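Local coordinates for protein OBCA, Oxalate Biosynthetic Component A (Burkholderia glumae, PDB 4NNB) that is a magnesium-binding enzyme built around a TIM-barrel domain, holding the metal together with an oxaloacetate ion in one pocket, at residues D396-R401 with G428-V433; E405-L410 with V423-G428; L478-A483 with W496-L501. All blocks are in the same frame, centred on the assembly; numbering follows the deposited sequence.

Interaction 1: residues D396-R401 with G428-V433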
loop_
_atom_site.group_PDB
_atom_site.type_symbol
_atom_site.label_atom_id
_atom_site.label_comp_id
_atom_site.label_asym_id
_atom_site.label_seq_id
_atom_site.Cartn_x
_atom_site.Cartn_y
_atom_site.Cartn_z
ATOM N N ASP A 396 14.776 7.858 -14.205
ATOM C CA ASP A 396 13.720 7.945 -15.196
ATOM C C ASP A 396 12.382 8.194 -14.492
ATOM O O ASP A 396 11.316 7.965 -15.058
ATOM C CB ASP A 396 13.691 6.670 -16.059
ATOM C CG ASP A 396 12.953 6.872 -17.377
ATOM O OD1 ASP A 396 13.065 7.973 -17.953
ATOM O OD2 ASP A 396 12.248 5.943 -17.836
ATOM N N SER A 397 12.461 8.675 -13.251
ATOM C CA SER A 397 11.281 8.975 -12.441
ATOM C C SER A 397 10.447 10.101 -13.054
ATOM O O SER A 397 10.993 11.016 -13.669
ATOM C CB SER A 397 11.698 9.376 -11.016
ATOM O OG SER A 397 12.657 8.487 -10.472
ATOM N N LEU A 398 9.130 10.044 -12.880
ATOM C CA LEU A 398 8.269 11.128 -13.360
ATOM C C LEU A 398 8.635 12.439 -12.665
ATOM O O LEU A 398 8.789 13.479 -13.311
ATOM C CB LEU A 398 6.800 10.816 -13.113
ATOM C CG LEU A 398 6.191 9.598 -13.800
ATOM C CD1 LEU A 398 4.686 9.644 -13.580
ATOM C CD2 LEU A 398 6.538 9.582 -15.278
ATOM N N ILE A 399 8.746 12.379 -11.342
ATOM C CA ILE A 399 9.300 13.481 -10.571
ATOM C C ILE A 399 10.760 13.117 -10.374
ATOM O O ILE A 399 11.072 12.157 -9.672
ATOM C CB ILE A 399 8.607 13.632 -9.198
ATOM C CG1 ILE A 399 7.098 13.861 -9.373
ATOM C CG2 ILE A 399 9.244 14.773 -8.404
ATOM C CD1 ILE A 399 6.301 13.921 -8.050
ATOM N N ALA A 400 11.651 13.855 -11.030
ATOM C CA ALA A 400 13.086 13.591 -10.939
ATOM C C ALA A 400 13.493 13.383 -9.486
ATOM O O ALA A 400 12.996 14.083 -8.598
ATOM C CB ALA A 400 13.872 14.737 -11.565
ATOM N N ARG A 401 14.365 12.409 -9.236
ATOM C CA ARG A 401 14.706 12.057 -7.864
ATOM C C ARG A 401 15.233 13.260 -7.085
ATOM O O ARG A 401 14.847 13.461 -5.937
ATOM C CB ARG A 401 15.706 10.896 -7.790
ATOM C CG ARG A 401 16.165 10.615 -6.350
ATOM C CD ARG A 401 16.896 9.290 -6.203
ATOM N NE ARG A 401 17.165 8.989 -4.797
ATOM C CZ ARG A 401 17.181 7.763 -4.278
ATOM N NH1 ARG A 401 17.428 7.591 -2.982
ATOM N NH2 ARG A 401 16.941 6.705 -5.046
ATOM N N GLY A 428 5.390 21.251 -11.562
ATOM C CA GLY A 428 6.388 21.556 -12.577
ATOM C C GLY A 428 6.978 20.305 -13.212
ATOM O O GLY A 428 7.265 20.277 -14.411
ATOM N N GLN A 429 7.165 19.264 -12.406
ATOM C CA GLN A 429 7.681 18.004 -12.927
ATOM C C GLN A 429 6.613 17.236 -13.706
ATOM O O GLN A 429 6.894 16.669 -14.764
ATOM C CB GLN A 429 8.237 17.145 -11.791
ATOM C CG GLN A 429 9.542 17.658 -11.225
ATOM C CD GLN A 429 10.688 17.439 -12.177
ATOM O OE1 GLN A 429 11.065 16.299 -12.455
ATOM N NE2 GLN A 429 11.241 18.528 -12.702
ATOM N N LEU A 430 5.387 17.227 -13.189
ATOM C CA LEU A 430 4.344 16.385 -13.757
ATOM C C LEU A 430 3.624 17.031 -14.933
ATOM O O LEU A 430 3.075 16.324 -15.779
ATOM C CB LEU A 430 3.334 15.952 -12.680
ATOM C CG LEU A 430 3.884 15.020 -11.597
ATOM C CD1 LEU A 430 2.847 14.830 -10.477
ATOM C CD2 LEU A 430 4.272 13.677 -12.209
ATOM N N ARG A 431 3.626 18.367 -14.989
ATOM C CA ARG A 431 2.874 19.077 -16.030
ATOM C C ARG A 431 3.201 18.643 -17.472
ATOM O O ARG A 431 2.280 18.343 -18.233
ATOM C CB ARG A 431 2.992 20.608 -15.880
ATOM C CG ARG A 431 2.340 21.399 -17.011
ATOM C CD ARG A 431 0.998 21.948 -16.599
ATOM N NE ARG A 431 1.159 22.981 -15.579
ATOM C CZ ARG A 431 0.188 23.392 -14.776
ATOM N NH1 ARG A 431 -1.016 22.849 -14.867
ATOM N NH2 ARG A 431 0.424 24.335 -13.875
ATOM N N PRO A 432 4.496 18.598 -17.846
ATOM C CA PRO A 432 4.790 18.220 -19.234
ATOM C C PRO A 432 4.411 16.769 -19.516
ATOM O O PRO A 432 4.086 16.451 -20.658
ATOM C CB PRO A 432 6.312 18.367 -19.332
ATOM C CG PRO A 432 6.737 19.127 -18.135
ATOM C CD PRO A 432 5.732 18.844 -17.078
ATOM N N VAL A 433 4.459 15.904 -18.501
ATOM C CA VAL A 433 4.020 14.513 -18.664
ATOM C C VAL A 433 2.530 14.490 -18.975
ATOM O O VAL A 433 2.096 13.864 -19.950
ATOM C CB VAL A 433 4.338 13.656 -17.404
ATOM C CG1 VAL A 433 3.700 12.264 -17.492
ATOM C CG2 VAL A 433 5.841 13.531 -17.214
HETATM O O HOH W 1 10.668 14.649 -14.795
#
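Gln429 lies over Ile399, its CG 4.0 Å from Ile399 CG2 and its CB close to the Ile399 backbone, so that the methylene part of a polar side chain serves as packing surface before its amide takes up a polar role. The setting is the TIM barrel: helix 416-440 leads into barrel strand 444-449. Residues 396-400 form the loop after strand 393-395, Ala400 being the N-cap of helix 401-413, which starts at Arg401. The Gln429 chain bends at its second torsion (chi2 -72°), which swings CD out of the extended course and toward Ala400. There Gln429 OE1 accepts the Ala400 N-H over 2.9 Å, with a nearly straight N-H...O angle of 165° and the donor tilted 29° from the carbonyl plane. The same approach brings Ala400 CB to 3.3 Å from Gln429 OE1, a close fit for a methyl group beside an amide oxygen.

Away from this polar tip the contact is apolar. Leu430 sends CD2 into the angle between two side chains of the loop, 3.9 Å from Leu398 CB and 4.0 Å from Ile399 CG1. Further along the helix, Val433 CG2 only grazes Leu398 CD2. Helix 458-465 closes on Leu430 through Val461 and Leu465, while helix 352-359 meets Val433. On the loop side, Asp395 takes the backbone N-H of Arg401 just beyond the cap. A water completes the polar patch: it donates one hydrogen to Leu398 O at 2.7 Å and the other to Gln429 OE1 at 2.9 Å, which gives that amide oxygen a second donor beside Ala400 N.

Interaction 2: residues E405-L410 with V423-G428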
loop_
_atom_site.group_PDB
_atom_site.type_symbol
_atom_site.label_atom_id
_atom_site.label_comp_id
_atom_site.label_asym_id
_atom_site.label_seq_id
_atom_site.Cartn_x
_atom_site.Cartn_y
_atom_site.Cartn_z
ATOM N N GLU A 405 13.429 14.461 -3.793
ATOM C CA GLU A 405 14.121 14.615 -2.514
ATOM C C GLU A 405 13.848 15.992 -1.884
ATOM O O GLU A 405 13.687 16.102 -0.669
ATOM C CB GLU A 405 15.624 14.349 -2.674
ATOM C CG GLU A 405 15.951 12.875 -2.948
ATOM C CD GLU A 405 17.407 12.635 -3.307
ATOM O OE1 GLU A 405 18.089 13.580 -3.751
ATOM O OE2 GLU A 405 17.869 11.495 -3.144
ATOM N N GLU A 406 13.773 17.029 -2.713
ATOM C CA GLU A 406 13.459 18.376 -2.241
ATOM C C GLU A 406 12.029 18.434 -1.712
ATOM O O GLU A 406 11.756 19.069 -0.686
ATOM C CB GLU A 406 13.662 19.403 -3.367
ATOM C CG GLU A 406 13.534 20.871 -2.934
ATOM C CD GLU A 406 14.075 21.855 -3.977
ATOM O OE1 GLU A 406 14.692 21.410 -4.973
ATOM O OE2 GLU A 406 13.887 23.078 -3.796
ATOM N N ILE A 407 11.123 17.760 -2.416
ATOM C CA ILE A 407 9.724 17.679 -2.012
ATOM C C ILE A 407 9.557 16.999 -0.648
ATOM O O ILE A 407 8.807 17.487 0.203
ATOM C CB ILE A 407 8.867 16.963 -3.087
ATOM C CG1 ILE A 407 8.664 17.874 -4.296
ATOM C CG2 ILE A 407 7.522 16.556 -2.526
ATOM C CD1 ILE A 407 8.066 17.160 -5.501
ATOM N N SER A 408 10.257 15.885 -0.440
ATOM C CA SER A 408 10.198 15.171 0.834
ATOM C C SER A 408 10.723 16.050 1.975
ATOM O O SER A 408 10.152 16.078 3.068
ATOM C CB SER A 408 10.989 13.860 0.759
ATOM O OG SER A 408 10.415 12.970 -0.188
ATOM N N SER A 409 11.808 16.768 1.706
ATOM C CA SER A 409 12.372 17.706 2.673
ATOM C C SER A 409 11.369 18.798 3.054
ATOM O O SER A 409 11.160 19.084 4.235
ATOM C CB SER A 409 13.650 18.328 2.112
ATOM O OG SER A 409 14.129 19.351 2.964
ATOM N N LEU A 410 10.742 19.396 2.045
ATOM C CA LEU A 410 9.740 20.427 2.267
ATOM C C LEU A 410 8.527 19.929 3.062
ATOM O O LEU A 410 8.047 20.628 3.967
ATOM C CB LEU A 410 9.310 21.051 0.939
ATOM C CG LEU A 410 10.346 21.953 0.265
ATOM C CD1 LEU A 410 10.071 22.045 -1.217
ATOM C CD2 LEU A 410 10.324 23.345 0.878
ATOM N N VAL A 423 4.171 21.507 -3.605
ATOM C CA VAL A 423 3.159 21.424 -4.654
ATOM C C VAL A 423 3.665 21.983 -5.985
ATOM O O VAL A 423 3.460 21.377 -7.039
ATOM C CB VAL A 423 1.864 22.156 -4.246
ATOM C CG1 VAL A 423 0.898 22.258 -5.421
ATOM C CG2 VAL A 423 1.200 21.449 -3.077
ATOM N N GLU A 424 4.333 23.132 -5.925
ATOM C CA GLU A 424 4.882 23.784 -7.112
ATOM C C GLU A 424 5.888 22.891 -7.846
ATOM O O GLU A 424 5.834 22.758 -9.071
ATOM C CB GLU A 424 5.540 25.119 -6.730
ATOM C CG GLU A 424 6.230 25.838 -7.886
ATOM C CD GLU A 424 6.673 27.255 -7.530
ATOM O OE1 GLU A 424 6.898 28.054 -8.468
ATOM O OE2 GLU A 424 6.794 27.566 -6.319
ATOM N N LEU A 425 6.803 22.288 -7.097
ATOM C CA LEU A 425 7.813 21.416 -7.685
ATOM C C LEU A 425 7.177 20.186 -8.319
ATOM O O LEU A 425 7.637 19.709 -9.355
ATOM C CB LEU A 425 8.822 20.972 -6.632
ATOM C CG LEU A 425 9.553 22.084 -5.886
ATOM C CD1 LEU A 425 10.425 21.501 -4.789
ATOM C CD2 LEU A 425 10.391 22.892 -6.850
ATOM N N ALA A 426 6.128 19.674 -7.683
ATOM C CA ALA A 426 5.443 18.481 -8.172
ATOM C C ALA A 426 4.762 18.784 -9.494
ATOM O O ALA A 426 4.943 18.058 -10.485
ATOM C CB ALA A 426 4.429 17.989 -7.149
ATOM N N ILE A 427 3.984 19.866 -9.504
ATOM C CA ILE A 427 3.296 20.319 -10.710
ATOM C C ILE A 427 4.265 20.600 -11.862
ATOM O O ILE A 427 3.992 20.218 -13.003
ATOM C CB ILE A 427 2.406 21.556 -10.428
ATOM C CG1 ILE A 427 1.231 21.147 -9.547
ATOM C CG2 ILE A 427 1.873 22.152 -11.717
ATOM C CD1 ILE A 427 0.228 22.256 -9.281
ATOM N N GLY A 428 5.390 21.251 -11.562
ATOM C CA GLY A 428 6.388 21.556 -12.577
ATOM C C GLY A 428 6.978 20.305 -13.212
ATOM O O GLY A 428 7.265 20.277 -14.411
#
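Leu425 reaches between Ile407, Leu410 and Glu406, and two of its atoms do most of the work. On the buried side, Ile407 and Leu425 lie alongside each other, pointing opposite ways, with Ile407 CG1 3.9 Å from Leu425 CB. Ile407 carries its CD1 one residue further, to 4.1 Å from Ala426 CB, where the small methyl lets the tip settle close to the helix backbone. The buried Leu410 belongs to the same tight part, its CD1 meeting Leu425 CD1 at 3.6 Å with the two side chains roughly perpendicular. Met454 and Leu457 also touch Ile407, and Val461 touches Ala426, so this half of the contact is enclosed by other parts of the chain.

On the exposed side, Leu425 CD1 meets Glu406, whose CG stands anti to the backbone N (chi1 -173°). The whole glutamate chain from CB to OE2 runs alongside that methyl, with Glu406 CG nearest at 3.7 Å from Leu425 CD1. With segment axes 9.6 Å apart at 157°, and just two residues between helices 401-413 and 416-440, the arrangement is that of an antiparallel alpha-alpha hairpin whose second helix leads into barrel strand 444-449.

Interaction 3: residues L478-A483 with W496-L501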
loop_
_atom_site.group_PDB
_atom_site.type_symbol
_atom_site.label_atom_id
_atom_site.label_comp_id
_atom_site.label_asym_id
_atom_site.label_seq_id
_atom_site.Cartn_x
_atom_site.Cartn_y
_atom_site.Cartn_z
ATOM N N LEU A 478 -0.036 3.274 4.105
ATOM C CA LEU A 478 -0.757 2.571 5.172
ATOM C C LEU A 478 -1.395 3.513 6.196
ATOM O O LEU A 478 -2.079 3.060 7.121
ATOM C CB LEU A 478 0.185 1.601 5.884
ATOM C CG LEU A 478 0.772 0.499 4.989
ATOM C CD1 LEU A 478 1.709 -0.432 5.780
ATOM C CD2 LEU A 478 -0.366 -0.281 4.327
ATOM N N THR A 479 -1.181 4.816 6.023
ATOM C CA THR A 479 -1.566 5.796 7.040
ATOM C C THR A 479 -2.698 6.753 6.649
ATOM O O THR A 479 -3.053 6.901 5.474
ATOM C CB THR A 479 -0.342 6.637 7.479
ATOM O OG1 THR A 479 0.206 7.316 6.346
ATOM C CG2 THR A 479 0.735 5.746 8.086
ATOM N N VAL A 480 -3.278 7.390 7.663
ATOM C CA VAL A 480 -4.157 8.534 7.459
ATOM C C VAL A 480 -3.713 9.646 8.410
ATOM O O VAL A 480 -3.052 9.387 9.429
ATOM C CB VAL A 480 -5.643 8.218 7.742
ATOM C CG1 VAL A 480 -6.224 7.275 6.702
ATOM C CG2 VAL A 480 -5.815 7.660 9.168
ATOM N N ASN A 481 -4.058 10.881 8.073
ATOM C CA ASN A 481 -3.960 11.963 9.044
ATOM C C ASN A 481 -5.096 11.845 10.057
ATOM O O ASN A 481 -6.183 11.370 9.724
ATOM C CB ASN A 481 -4.013 13.326 8.349
ATOM C CG ASN A 481 -2.766 13.607 7.538
ATOM O OD1 ASN A 481 -1.662 13.255 7.944
ATOM N ND2 ASN A 481 -2.933 14.230 6.388
ATOM N N ASP A 482 -4.840 12.277 11.292
ATOM C CA ASP A 482 -5.860 12.269 12.337
ATOM C C ASP A 482 -5.482 13.347 13.342
ATOM O O ASP A 482 -4.633 13.121 14.197
ATOM C CB ASP A 482 -5.927 10.899 13.025
ATOM C CG ASP A 482 -7.110 10.776 13.987
ATOM O OD1 ASP A 482 -7.660 11.814 14.419
ATOM O OD2 ASP A 482 -7.490 9.632 14.323
ATOM N N ALA A 483 -6.114 14.515 13.225
ATOM C CA ALA A 483 -5.778 15.673 14.061
ATOM C C ALA A 483 -6.037 15.446 15.558
ATOM O O ALA A 483 -5.501 16.167 16.399
ATOM C CB ALA A 483 -6.519 16.917 13.565
ATOM N N TRP A 496 -10.933 1.823 2.676
ATOM C CA TRP A 496 -12.188 2.580 2.703
ATOM C C TRP A 496 -12.045 3.891 3.498
ATOM O O TRP A 496 -12.652 4.906 3.151
ATOM C CB TRP A 496 -13.324 1.730 3.278
ATOM C CG TRP A 496 -13.123 1.395 4.722
ATOM C CD1 TRP A 496 -12.567 0.254 5.233
ATOM C CD2 TRP A 496 -13.470 2.216 5.849
ATOM N NE1 TRP A 496 -12.542 0.321 6.609
ATOM C CE2 TRP A 496 -13.093 1.511 7.009
ATOM C CE3 TRP A 496 -14.058 3.478 5.985
ATOM C CZ2 TRP A 496 -13.281 2.034 8.292
ATOM C CZ3 TRP A 496 -14.244 3.995 7.263
ATOM C CH2 TRP A 496 -13.860 3.275 8.395
ATOM N N GLU A 497 -11.235 3.878 4.551
ATOM C CA GLU A 497 -11.074 5.090 5.351
ATOM C C GLU A 497 -10.315 6.155 4.564
ATOM O O GLU A 497 -10.684 7.335 4.582
ATOM C CB GLU A 497 -10.400 4.806 6.700
ATOM C CG GLU A 497 -10.300 6.064 7.563
ATOM C CD GLU A 497 -9.805 5.783 8.957
ATOM O OE1 GLU A 497 -10.444 6.260 9.910
ATOM O OE2 GLU A 497 -8.766 5.095 9.104
ATOM N N GLN A 498 -9.273 5.730 3.852
ATOM C CA GLN A 498 -8.518 6.635 2.990
ATOM C C GLN A 498 -9.383 7.196 1.875
ATOM O O GLN A 498 -9.264 8.371 1.528
ATOM C CB GLN A 498 -7.270 5.927 2.442
ATOM C CG GLN A 498 -6.341 5.461 3.578
ATOM C CD GLN A 498 -5.284 4.463 3.127
ATOM O OE1 GLN A 498 -5.533 3.620 2.257
ATOM N NE2 GLN A 498 -4.096 4.559 3.714
ATOM N N VAL A 499 -10.268 6.359 1.338
ATOM C CA VAL A 499 -11.238 6.795 0.341
ATOM C C VAL A 499 -12.182 7.885 0.897
ATOM O O VAL A 499 -12.398 8.906 0.238
ATOM C CB VAL A 499 -12.057 5.601 -0.200
ATOM C CG1 VAL A 499 -13.179 6.080 -1.109
ATOM C CG2 VAL A 499 -11.145 4.613 -0.958
ATOM N N SER A 500 -12.732 7.661 2.095
ATOM C CA SER A 500 -13.663 8.617 2.719
ATOM C C SER A 500 -13.005 9.964 2.910
ATOM O O SER A 500 -13.605 10.995 2.626
ATOM C CB SER A 500 -14.160 8.113 4.083
ATOM O OG SER A 500 -14.827 6.877 3.958
ATOM N N LEU A 501 -11.765 9.936 3.390
ATOM C CA LEU A 501 -11.012 11.146 3.677
ATOM C C LEU A 501 -10.631 11.929 2.429
ATOM O O LEU A 501 -10.735 13.154 2.412
ATOM C CB LEU A 501 -9.770 10.821 4.506
ATOM C CG LEU A 501 -10.056 10.463 5.963
ATOM C CD1 LEU A 501 -8.826 9.847 6.615
ATOM C CD2 LEU A 501 -10.506 11.707 6.732
#
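Gln498 reaches from its helix to the strand residues Thr479 and Val480, and its side chain changes character along the way. From CB, the first torsion sets CG anti to the carbonyl carbon (chi1 -60°), and CG then lies 3.6 Å from Val480 CG1, an ordinary apolar contact. Beyond CG the chain runs extended, and CD comes to 4.1 Å from Thr479 O. At the tip, NE2 donates to that same Thr479 O over 3.1 Å with an N-H...O angle of 161°. The acceptor lies nearly in the plane of the glutamine amide, whereas the donor sits well above the carbonyl plane, 46° out of it. NE2 also bonds to Gly477 O, so the amide group is held by the carbonyls of Gly477, just before the strand, and of Thr479, its first residue.

Strand 479-481 pairs with strand 489-491 as a beta-hairpin, and helix 495-507 follows and packs against it; the hairpin begins a few residues after Glu475, a ligand of the magnesium ion. Val480 is the strand residue that faces the helix. Besides meeting Gln498, its CG1 lies 3.7 Å from Leu501 CD1, which is just as near to Val480 CB. The other branch, CG2, stands 3.9 Å from Glu497 OE2. That carboxylate has its polar partners nearby in the chain: OE2 accepts the backbone N-H of Arg493, and OE1 forms a salt bridge with Arg490 of the second hairpin strand.

Interactions 1 and 2 share helix 416-440, meeting it at successive turns with Gly428 common to both, and they touch where Ile399 CG2 packs 3.9 Å from Ile407 CD1. Both are largely buried, yet interaction 1 combines apolar packing with a glutamine and a water that serve loop backbone groups, while interaction 2 joins two regular helices through side-chain packing alone. Interaction 3 stands apart, with its nearest atoms about 13 Å from interaction 2 and about 17 Å from interaction 1, and is only partly buried. In both 1 and 3 a helix glutamine bonds a backbone group, of a loop in 1 and of a hairpin strand in 3; in 3 its amide nitrogen donates, in 1 its amide oxygen accepts.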